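Local coordinates for bifunctional protein FolD (Thermus thermophilus, PDB 6V6Y) that probably oxidises 5,10-methylenetetrahydrofolate with NADP+ and then hydrolyses the methenyl product to 10-formyltetrahydrofolate, working as a homodimer, at residues A[100-103]-A[104-107]. Numbering follows the deposited sequence.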
loop_
_atom_site.group_PDB
_atom_site.type_symbol
_atom_site.label_atom_id
_atom_site.label_comp_id
_atom_site.label_asym_id
_atom_site.label_seq_id
_atom_site.Cartn_x
_atom_site.Cartn_y
_atom_site.Cartn_z
ATOM N N HIS A 100 18.727 17.897 -9.579
ATOM C CA HIS A 100 19.895 17.074 -9.855
ATOM C C HIS A 100 20.026 15.899 -8.896
ATOM O O HIS A 100 20.976 15.110 -9.027
ATOM C CB HIS A 100 21.164 17.937 -9.836
ATOM C CG HIS A 100 21.616 18.347 -8.464
ATOM N ND1 HIS A 100 21.155 19.484 -7.837
ATOM C CD2 HIS A 100 22.506 17.782 -7.612
ATOM C CE1 HIS A 100 21.734 19.600 -6.655
ATOM N NE2 HIS A 100 22.554 18.577 -6.491
ATOM N N ILE A 101 19.079 15.747 -7.971
ATOM C CA ILE A 101 19.143 14.759 -6.899
ATOM C C ILE A 101 17.977 13.792 -7.055
ATOM O O ILE A 101 16.831 14.219 -7.243
ATOM C CB ILE A 101 19.125 15.436 -5.513
ATOM C CG1 ILE A 101 20.473 16.129 -5.271
ATOM C CG2 ILE A 101 18.788 14.426 -4.411
ATOM C CD1 ILE A 101 20.815 16.369 -3.833
ATOM N N ARG A 102 18.277 12.493 -6.976
ATOM C CA ARG A 102 17.271 11.441 -7.097
ATOM C C ARG A 102 16.604 11.227 -5.738
ATOM O O ARG A 102 17.181 10.597 -4.843
ATOM C CB ARG A 102 17.911 10.151 -7.611
ATOM C CG ARG A 102 18.361 10.197 -9.077
ATOM C CD ARG A 102 19.850 9.831 -9.234
ATOM N NE ARG A 102 20.148 8.512 -8.673
ATOM C CZ ARG A 102 21.309 7.874 -8.809
ATOM N NH1 ARG A 102 22.306 8.435 -9.487
ATOM N NH2 ARG A 102 21.475 6.673 -8.256
ATOM N N THR A 103 15.371 11.721 -5.606
ATOM C CA THR A 103 14.685 11.732 -4.314
ATOM C C THR A 103 14.527 10.325 -3.739
ATOM O O THR A 103 14.896 10.077 -2.585
ATOM C CB THR A 103 13.335 12.435 -4.470
ATOM O OG1 THR A 103 13.577 13.796 -4.844
ATOM C CG2 THR A 103 12.539 12.409 -3.183
ATOM N N GLN A 104 13.989 9.387 -4.530
ATOM C CA GLN A 104 13.857 8.006 -4.066
ATOM C C GLN A 104 15.189 7.481 -3.530
ATOM O O GLN A 104 15.242 6.854 -2.464
ATOM C CB GLN A 104 13.314 7.112 -5.205
ATOM C CG GLN A 104 13.758 5.622 -5.170
ATOM C CD GLN A 104 13.100 4.723 -6.263
ATOM O OE1 GLN A 104 12.651 5.203 -7.315
ATOM N NE2 GLN A 104 13.041 3.416 -5.997
ATOM N N ARG A 105 16.282 7.776 -4.231
ATOM C CA ARG A 105 17.589 7.299 -3.801
ATOM C C ARG A 105 17.972 7.877 -2.439
ATOM O O ARG A 105 18.538 7.170 -1.597
ATOM C CB ARG A 105 18.634 7.646 -4.860
ATOM C CG ARG A 105 20.017 7.126 -4.542
ATOM C CD ARG A 105 20.357 5.879 -5.332
ATOM N NE ARG A 105 21.787 5.556 -5.266
ATOM C CZ ARG A 105 22.399 4.999 -4.214
ATOM N NH1 ARG A 105 21.714 4.698 -3.112
ATOM N NH2 ARG A 105 23.706 4.741 -4.261
ATOM N N VAL A 106 17.644 9.148 -2.190
ATOM C CA VAL A 106 17.970 9.772 -0.906
ATOM C C VAL A 106 17.120 9.178 0.212
ATOM O O VAL A 106 17.637 8.785 1.268
ATOM C CB VAL A 106 17.792 11.298 -0.994
ATOM C CG1 VAL A 106 17.707 11.920 0.406
ATOM C CG2 VAL A 106 18.919 11.906 -1.808
ATOM N N LEU A 107 15.803 9.105 -0.007
ATOM C CA LEU A 107 14.894 8.574 1.005
ATOM C C LEU A 107 15.236 7.133 1.363
ATOM O O LEU A 107 15.191 6.751 2.540
ATOM C CB LEU A 107 13.442 8.683 0.508
ATOM C CG LEU A 107 12.965 10.122 0.279
ATOM C CD1 LEU A 107 11.498 10.211 -0.216
ATOM C CD2 LEU A 107 13.145 10.909 1.564
#
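R102 and V106 meet across the first turn of helix 103-109 in the catalytic domain: R102 sits at the N-cap, and its carbonyl O takes the amide N of V106 at 3.1 Å. One residue on, T103 O receives L107 N at 2.9 Å.

The R105 side chain runs outward from this turn. R105 CB lies 3.3 Å from R102 O and also rests against R102 CB. With CG anti to the backbone N (chi1 -177°) and a bend at chi2, the chain runs alongside that of R102, pointing the same way. R105 CG lies near R102 NH2. R105 CD then meets R102 NH2 more closely, and R105 NE lies 3.2 Å from the same R102 NH2; these two nitrogens are both donors, so this is a meeting of like charges, not a hydrogen bond. R102 NH2 comes in at the edge of the R105 guanidinium, and the two planes are turned 40° apart. A salt bridge from R102 NH1 to E72, on helix 72-84, probably offsets part of the repulsion.

The buried side of the turn is apolar. I101 CG2 touches V106 CG2 at 3.6 Å, and both side chains also pack on L75, which joins the loop after strand 90-93 and the new helix to helix 72-84. L107 turns alongside T103 and reaches F119 as well; an alanine here would probably keep the backbone bond but take away one of the apolar neighbours of the T103 methyl and open a gap beside F119. That methyl, T103 CG2, lies 3.8 Å from L107 CD1.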